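Local coordinates for predicted protein (Phaeodactylum tricornutum CCAP 1055/1, PDB 5Z5M) that probably catalyses the last two steps from 5-hydroxyisourate to (S)-allantoin, joining a hydroxyisourate hydrolase to a stereoselective OHCU decarboxylase in one chain, at residues Gly117-Gln122 with Gly144-His149; Glu70-His75 with Pro126-Val131. One frame throughout, in Å; residues are numbered along the deposited sequence.

Contact 1. Residues Gly117-Gln122 with Gly144-His149; sequences GAYRDQ and GGRVQH
This is a helix-to-turn contact, one hydrogen bond beside an aromatic and apolar patch, between the last part of helix 106-123 and the segment where helix 136-146 runs out into a turn. The polar link is a bent one: Q122 NE2 donates to V147 O at 2.6 Å with an N-H...O angle of 139°. The oxygen takes it on an in-plane lone pair, and lies nearly in the plane of the Q122 amide. To get there Q122 puts CG in the crowded position between backbone N and carbonyl carbon (chi1 56°) and then runs extended. Its NE2 also sits 3.4 Å from V147 CG2. That methyl meets A118 CB, one turn back on the helix of Q122, at 4.1 Å. An alanine in place of Q122 would remove the amide, and would probably leave V147 O without this donor and CG2 less well packed. The turn itself, R146 to H149, is a type I beta turn within the helical OHCU decarboxylase domain. Farther inside, Y119, with CG anti to the backbone N, passes its ring edge by V147 CA and lays CE1 4.1 Å from R146 CB. Its ring stands 81° from the R146 guanidinium, with OH at the guanidinium's edge. The polar ends of Y119, R146 and H149 converge on E154, which hydrogen-bonds Y119 OH and H149 ND1 and forms a salt bridge with R146 NE.

Contact 2. Residues Glu70-His75 with Pro126-Val131; sequences ELLCAH and PFILAV
P126 and I128, on the loop between helices 106-123 and 136-146, push into the end of helix 65-73 and the bend that follows it. The tight part lies on the inner side. P126 CG reaches two backbone carbonyl oxygens at once, 3.5 Å from H75 O and 3.6 Å from L72 O; the second oxygen also accepts the backbone N-H of H75, which helps fix the bend. I128 carries the rest. With CG1 anti to the carbonyl carbon (chi1 -57°) and the chain extended beyond it, CD1 wedges in between L72 and H75, 4.0 Å from L72 CD2 and 3.7 Å from H75 CB. The other branch, CG2, makes an off-centre CH-pi contact with the H75 imidazole, 4.2 Å from the ring centroid and 29° off its normal. F155 of helix 151-173 packs on L72 and I165 on H75, and L72, P126 and I128 are buried. The outer side is looser: the CB atoms of C73 and A74, both partly exposed, are directed away from the loop, and C73 meets P126 through its backbone, CA to CD at 3.9 Å. H75 opens the His-Pro-Asp-Leu sequence of the OHCU decarboxylase family, so this helix end, backed by P126 and I128, probably borders the decarboxylase active site.

In the fold
The two contacts lie about 13 Å apart, centre to centre, in the helical OHCU decarboxylase part of the chain, whereas the transthyretin-like hydrolase part follows later in the sequence. Their segments alternate, in the order 70-75, 117-122, 126-131, 144-149, so the loop carrying 126-131 leaves the helix of contact 1, visits contact 2 and leads on to helix 136-146. They also touch directly. R146 NH2 probably hydrogen-bonds I128 O at 2.9 Å, the F127 ring meets Y119 edge-to-face, and R120 packs on P126. Contact 1 joins the two helices that border the loop, and the loop's P126 and I128 meet H75 in contact 2.

Contact 1. Residues Gly117-Gln122 with Gly144-His149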
ATOM      1  N   GLY A 117      -5.946  35.176 -18.700  1.00 17.58           N
ATOM      2  CA  GLY A 117      -5.686  36.589 -18.493  1.00 21.60           C
ATOM      3  C   GLY A 117      -5.289  36.876 -17.057  1.00 18.80           C
ATOM      4  O   GLY A 117      -4.273  37.523 -16.811  1.00 18.73           O
ATOM      5  N   ALA A 118      -6.079  36.373 -16.109  1.00 18.57           N
ATOM      6  CA  ALA A 118      -5.790  36.558 -14.689  1.00 11.81           C
ATOM      7  C   ALA A 118      -4.403  36.025 -14.325  1.00 19.91           C
ATOM      8  O   ALA A 118      -3.610  36.724 -13.695  1.00 14.22           O
ATOM      9  CB  ALA A 118      -6.854  35.881 -13.839  1.00 19.47           C
ATOM     10  N   TYR A 119      -4.117  34.794 -14.731  1.00 13.28           N
ATOM     11  CA  TYR A 119      -2.836  34.156 -14.420  1.00 14.14           C
ATOM     12  C   TYR A 119      -1.646  35.036 -14.796  1.00 17.26           C
ATOM     13  O   TYR A 119      -0.770  35.291 -13.974  1.00 16.56           O
ATOM     14  CB  TYR A 119      -2.715  32.814 -15.137  1.00 12.42           C
ATOM     15  CG  TYR A 119      -1.478  32.018 -14.752  1.00 13.98           C
ATOM     16  CD1 TYR A 119      -1.553  31.009 -13.802  1.00 15.04           C
ATOM     17  CD2 TYR A 119      -0.241  32.275 -15.338  1.00 16.38           C
ATOM     18  CE1 TYR A 119      -0.440  30.272 -13.447  1.00 14.72           C
ATOM     19  CE2 TYR A 119       0.885  31.543 -14.984  1.00 15.51           C
ATOM     20  CZ  TYR A 119       0.778  30.546 -14.038  1.00 21.01           C
ATOM     21  OH  TYR A 119       1.885  29.809 -13.680  1.00 24.74           O
ATOM     22  N   ARG A 120      -1.621  35.491 -16.042  1.00 12.37           N
ATOM     23  CA  ARG A 120      -0.497  36.284 -16.514  1.00 22.28           C
ATOM     24  C   ARG A 120      -0.423  37.621 -15.783  1.00 28.00           C
ATOM     25  O   ARG A 120       0.670  38.118 -15.500  1.00 26.54           O
ATOM     26  CB  ARG A 120      -0.586  36.507 -18.025  1.00 20.57           C
ATOM     27  CG  ARG A 120       0.465  37.473 -18.541  1.00 34.85           C
ATOM     28  CD  ARG A 120       1.152  36.955 -19.785  1.00 45.02           C
ATOM     29  NE  ARG A 120       2.471  37.560 -19.944  1.00 50.88           N
ATOM     30  CZ  ARG A 120       3.280  37.329 -20.969  1.00 43.89           C
ATOM     31  NH1 ARG A 120       2.902  36.504 -21.936  1.00 53.32           N
ATOM     32  NH2 ARG A 120       4.466  37.922 -21.029  1.00 49.67           N
ATOM     33  N   ASP A 121      -1.586  38.186 -15.469  1.00 22.29           N
ATOM     34  CA  ASP A 121      -1.667  39.442 -14.724  1.00 27.63           C
ATOM     35  C   ASP A 121      -0.954  39.353 -13.387  1.00 23.26           C
ATOM     36  O   ASP A 121      -0.177  40.234 -13.025  1.00 30.81           O
ATOM     37  CB  ASP A 121      -3.128  39.845 -14.480  1.00 26.30           C
ATOM     38  CG  ASP A 121      -3.850  40.242 -15.749  1.00 42.27           C
ATOM     39  OD1 ASP A 121      -3.169  40.552 -16.749  1.00 32.99           O
ATOM     40  OD2 ASP A 121      -5.102  40.251 -15.744  1.00 39.01           O
ATOM     41  N   GLN A 122      -1.220  38.282 -12.653  1.00 18.38           N
ATOM     42  CA  GLN A 122      -0.751  38.193 -11.280  1.00 20.43           C
ATOM     43  C   GLN A 122       0.643  37.573 -11.181  1.00 19.69           C
ATOM     44  O   GLN A 122       1.342  37.783 -10.191  1.00 30.66           O
ATOM     45  CB  GLN A 122      -1.752  37.402 -10.431  1.00 33.21           C
ATOM     46  CG  GLN A 122      -2.057  36.010 -10.945  1.00 27.97           C
ATOM     47  CD  GLN A 122      -3.338  35.434 -10.353  1.00 39.90           C
ATOM     48  OE1 GLN A 122      -4.341  36.135 -10.199  1.00 32.80           O
ATOM     49  NE2 GLN A 122      -3.306  34.152 -10.014  1.00 35.05           N
ATOM     50  N   GLY A 144      -7.421  26.455 -13.617  1.00 18.56           N
ATOM     51  CA  GLY A 144      -8.330  26.730 -12.519  1.00 22.50           C
ATOM     52  C   GLY A 144      -7.658  26.613 -11.167  1.00 18.76           C
ATOM     53  O   GLY A 144      -7.949  27.380 -10.247  1.00 16.90           O
ATOM     54  N   GLY A 145      -6.746  25.654 -11.047  1.00 15.54           N
ATOM     55  CA  GLY A 145      -6.051  25.429  -9.795  1.00 11.64           C
ATOM     56  C   GLY A 145      -4.887  26.382  -9.592  1.00 13.58           C
ATOM     57  O   GLY A 145      -4.767  27.019  -8.549  1.00 18.01           O
ATOM     58  N   ARG A 146      -4.031  26.491 -10.602  1.00 11.53           N
ATOM     59  CA  ARG A 146      -2.789  27.243 -10.465  1.00 11.73           C
ATOM     60  C   ARG A 146      -3.003  28.759 -10.423  1.00 15.00           C
ATOM     61  O   ARG A 146      -2.120  29.507 -10.007  1.00 11.70           O
ATOM     62  CB  ARG A 146      -1.828  26.855 -11.595  1.00 14.84           C
ATOM     63  CG  ARG A 146      -1.205  25.469 -11.383  1.00 13.54           C
ATOM     64  CD  ARG A 146      -0.510  24.923 -12.624  1.00  9.76           C
ATOM     65  NE  ARG A 146       0.453  25.861 -13.191  1.00 13.75           N
ATOM     66  CZ  ARG A 146       1.047  25.697 -14.368  1.00 14.56           C
ATOM     67  NH1 ARG A 146       0.792  24.616 -15.098  1.00 13.04           N
ATOM     68  NH2 ARG A 146       1.903  26.608 -14.813  1.00 13.64           N
ATOM     69  N   VAL A 147      -4.185  29.220 -10.812  1.00 16.08           N
ATOM     70  CA  VAL A 147      -4.456  30.650 -10.717  1.00 13.72           C
ATOM     71  C   VAL A 147      -4.660  31.039  -9.250  1.00 16.70           C
ATOM     72  O   VAL A 147      -4.593  32.216  -8.899  1.00 20.95           O
ATOM     73  CB  VAL A 147      -5.677  31.054 -11.567  1.00 16.82           C
ATOM     74  CG1 VAL A 147      -6.964  30.548 -10.929  1.00 19.10           C
ATOM     75  CG2 VAL A 147      -5.722  32.561 -11.764  1.00 16.53           C
ATOM     76  N   GLN A 148      -4.870  30.042  -8.391  1.00 15.54           N
ATOM     77  CA  GLN A 148      -5.043  30.284  -6.957  1.00 21.92           C
ATOM     78  C   GLN A 148      -3.713  30.284  -6.192  1.00 26.44           C
ATOM     79  O   GLN A 148      -3.674  30.556  -4.990  1.00 20.73           O
ATOM     80  CB  GLN A 148      -5.983  29.239  -6.351  1.00 18.69           C
ATOM     81  CG  GLN A 148      -7.316  29.107  -7.070  1.00 20.83           C
ATOM     82  CD  GLN A 148      -8.206  28.043  -6.448  1.00 32.41           C
ATOM     83  OE1 GLN A 148      -8.380  27.994  -5.230  1.00 45.43           O
ATOM     84  NE2 GLN A 148      -8.762  27.176  -7.284  1.00 27.06           N
ATOM     85  N   HIS A 149      -2.620  29.990  -6.889  1.00 22.05           N
ATOM     86  CA  HIS A 149      -1.309  29.926  -6.250  1.00 18.57           C
ATOM     87  C   HIS A 149      -0.603  31.275  -6.212  1.00 16.74           C
ATOM     88  O   HIS A 149      -0.934  32.184  -6.970  1.00 17.19           O
ATOM     89  CB  HIS A 149      -0.415  28.910  -6.967  1.00 12.84           C
ATOM     90  CG  HIS A 149      -0.917  27.504  -6.893  1.00 26.03           C
ATOM     91  ND1 HIS A 149      -0.363  26.478  -7.626  1.00 29.71           N
ATOM     92  CD2 HIS A 149      -1.922  26.953  -6.171  1.00 27.46           C
ATOM     93  CE1 HIS A 149      -1.004  25.353  -7.359  1.00 25.29           C
ATOM     94  NE2 HIS A 149      -1.955  25.616  -6.477  1.00 27.62           N
TER

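Contact 2. Residues Glu70-His75 with Pro126-Val131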
ATOM      1  N   GLU A  70      12.903  35.765 -18.052  1.00 22.98           N
ATOM      2  CA  GLU A  70      12.887  36.056 -19.482  1.00 19.91           C
ATOM      3  C   GLU A  70      12.661  34.797 -20.312  1.00 28.06           C
ATOM      4  O   GLU A  70      12.049  34.849 -21.380  1.00 19.55           O
ATOM      5  CB  GLU A  70      14.190  36.742 -19.911  1.00 29.73           C
ATOM      6  CG  GLU A  70      14.300  38.205 -19.498  1.00 41.70           C
ATOM      7  CD  GLU A  70      13.457  39.145 -20.355  1.00 79.15           C
ATOM      8  OE1 GLU A  70      12.463  38.694 -20.964  1.00 79.54           O
ATOM      9  OE2 GLU A  70      13.793  40.349 -20.421  1.00 86.63           O
ATOM     10  N   LEU A  71      13.162  33.666 -19.828  1.00 20.71           N
ATOM     11  CA  LEU A  71      12.930  32.401 -20.508  1.00 16.40           C
ATOM     12  C   LEU A  71      11.440  32.066 -20.463  1.00 14.68           C
ATOM     13  O   LEU A  71      10.861  31.630 -21.456  1.00 16.99           O
ATOM     14  CB  LEU A  71      13.760  31.282 -19.874  1.00 24.95           C
ATOM     15  CG  LEU A  71      13.765  29.920 -20.573  1.00 26.97           C
ATOM     16  CD1 LEU A  71      15.147  29.294 -20.482  1.00 37.72           C
ATOM     17  CD2 LEU A  71      12.732  28.992 -19.963  1.00 41.09           C
ATOM     18  N   LEU A  72      10.825  32.274 -19.303  1.00 15.17           N
ATOM     19  CA  LEU A  72       9.392  32.041 -19.148  1.00 25.21           C
ATOM     20  C   LEU A  72       8.568  32.948 -20.062  1.00 20.79           C
ATOM     21  O   LEU A  72       7.634  32.491 -20.718  1.00 23.83           O
ATOM     22  CB  LEU A  72       8.964  32.249 -17.694  1.00 15.01           C
ATOM     23  CG  LEU A  72       9.547  31.298 -16.649  1.00 20.48           C
ATOM     24  CD1 LEU A  72       8.959  31.589 -15.279  1.00 16.86           C
ATOM     25  CD2 LEU A  72       9.316  29.842 -17.043  1.00 19.25           C
ATOM     26  N   CYS A  73       8.919  34.229 -20.108  1.00 17.14           N
ATOM     27  CA  CYS A  73       8.151  35.192 -20.895  1.00 24.96           C
ATOM     28  C   CYS A  73       8.330  34.977 -22.391  1.00 29.92           C
ATOM     29  O   CYS A  73       7.515  35.430 -23.195  1.00 32.90           O
ATOM     30  CB  CYS A  73       8.541  36.623 -20.520  1.00 27.21           C
ATOM     31  SG  CYS A  73       8.061  37.073 -18.839  1.00 31.69           S
ATOM     32  N   ALA A  74       9.395  34.277 -22.760  1.00 22.81           N
ATOM     33  CA  ALA A  74       9.650  33.966 -24.156  1.00 29.55           C
ATOM     34  C   ALA A  74       8.721  32.862 -24.634  1.00 24.14           C
ATOM     35  O   ALA A  74       8.560  32.649 -25.836  1.00 31.09           O
ATOM     36  CB  ALA A  74      11.107  33.561 -24.359  1.00 23.79           C
ATOM     37  N   HIS A  75       8.104  32.161 -23.689  1.00 31.72           N
ATOM     38  CA  HIS A  75       7.250  31.038 -24.037  1.00 30.58           C
ATOM     39  C   HIS A  75       5.907  31.513 -24.583  1.00 35.39           C
ATOM     40  O   HIS A  75       5.319  32.466 -24.069  1.00 35.07           O
ATOM     41  CB  HIS A  75       7.042  30.120 -22.830  1.00 35.85           C
ATOM     42  CG  HIS A  75       6.836  28.688 -23.198  1.00 40.97           C
ATOM     43  ND1 HIS A  75       7.881  27.844 -23.511  1.00 40.04           N
ATOM     44  CD2 HIS A  75       5.706  27.950 -23.323  1.00 46.00           C
ATOM     45  CE1 HIS A  75       7.403  26.648 -23.805  1.00 42.91           C
ATOM     46  NE2 HIS A  75       6.087  26.685 -23.700  1.00 37.88           N
ATOM     47  N   PRO A 126       3.539  34.008 -18.695  1.00 16.33           N
ATOM     48  CA  PRO A 126       2.363  33.290 -19.204  1.00 24.25           C
ATOM     49  C   PRO A 126       2.136  31.925 -18.556  1.00 24.65           C
ATOM     50  O   PRO A 126       3.050  31.333 -17.980  1.00 14.73           O
ATOM     51  CB  PRO A 126       2.668  33.133 -20.702  1.00 25.64           C
ATOM     52  CG  PRO A 126       4.144  33.248 -20.812  1.00 22.47           C
ATOM     53  CD  PRO A 126       4.565  34.200 -19.738  1.00 22.77           C
ATOM     54  N   PHE A 127       0.902  31.440 -18.647  1.00 13.64           N
ATOM     55  CA  PHE A 127       0.569  30.109 -18.165  1.00 14.99           C
ATOM     56  C   PHE A 127       1.217  29.076 -19.066  1.00 17.82           C
ATOM     57  O   PHE A 127       0.971  29.048 -20.273  1.00 17.66           O
ATOM     58  CB  PHE A 127      -0.946  29.913 -18.122  1.00 16.48           C
ATOM     59  CG  PHE A 127      -1.373  28.534 -17.710  1.00 15.11           C
ATOM     60  CD1 PHE A 127      -1.376  28.165 -16.374  1.00 14.43           C
ATOM     61  CD2 PHE A 127      -1.788  27.614 -18.654  1.00 17.15           C
ATOM     62  CE1 PHE A 127      -1.777  26.895 -15.989  1.00 11.53           C
ATOM     63  CE2 PHE A 127      -2.192  26.342 -18.276  1.00 11.64           C
ATOM     64  CZ  PHE A 127      -2.188  25.988 -16.939  1.00 15.39           C
ATOM     65  N   ILE A 128       2.047  28.227 -18.473  1.00 17.66           N
ATOM     66  CA  ILE A 128       2.756  27.203 -19.218  1.00 15.67           C
ATOM     67  C   ILE A 128       2.355  25.820 -18.716  1.00 12.75           C
ATOM     68  O   ILE A 128       2.312  25.576 -17.510  1.00 14.77           O
ATOM     69  CB  ILE A 128       4.284  27.394 -19.104  1.00 17.26           C
ATOM     70  CG1 ILE A 128       4.670  28.790 -19.593  1.00 18.26           C
ATOM     71  CG2 ILE A 128       5.032  26.317 -19.889  1.00 16.16           C
ATOM     72  CD1 ILE A 128       6.119  29.149 -19.335  1.00 17.78           C
ATOM     73  N   LEU A 129       2.041  24.926 -19.647  1.00 12.73           N
ATOM     74  CA  LEU A 129       1.627  23.570 -19.308  1.00 16.82           C
ATOM     75  C   LEU A 129       2.215  22.554 -20.284  1.00 21.74           C
ATOM     76  O   LEU A 129       1.954  22.613 -21.487  1.00 25.75           O
ATOM     77  CB  LEU A 129       0.100  23.461 -19.293  1.00 13.87           C
ATOM     78  CG  LEU A 129      -0.444  22.099 -18.863  1.00 13.18           C
ATOM     79  CD1 LEU A 129      -0.032  21.773 -17.431  1.00 22.38           C
ATOM     80  CD2 LEU A 129      -1.956  22.043 -19.005  1.00 22.64           C
ATOM     81  N   ALA A 130       3.013  21.630 -19.759  1.00 14.42           N
ATOM     82  CA  ALA A 130       3.621  20.588 -20.579  1.00 23.24           C
ATOM     83  C   ALA A 130       2.891  19.262 -20.410  1.00 27.16           C
ATOM     84  O   ALA A 130       3.190  18.495 -19.495  1.00 43.54           O
ATOM     85  CB  ALA A 130       5.085  20.424 -20.222  1.00 22.97           C
ATOM     86  N   VAL A 131       1.927  18.996 -21.282  1.00 29.05           N
ATOM     87  CA  VAL A 131       1.194  17.735 -21.242  1.00 51.29           C
ATOM     88  C   VAL A 131       1.128  17.127 -22.644  1.00 52.03           C
ATOM     89  O   VAL A 131       0.906  17.836 -23.629  1.00 39.58           O
ATOM     90  CB  VAL A 131      -0.249  17.916 -20.688  1.00 50.22           C
ATOM     91  CG1 VAL A 131      -1.043  16.609 -20.778  1.00 53.09           C
ATOM     92  CG2 VAL A 131      -0.221  18.434 -19.259  1.00 46.10           C
TER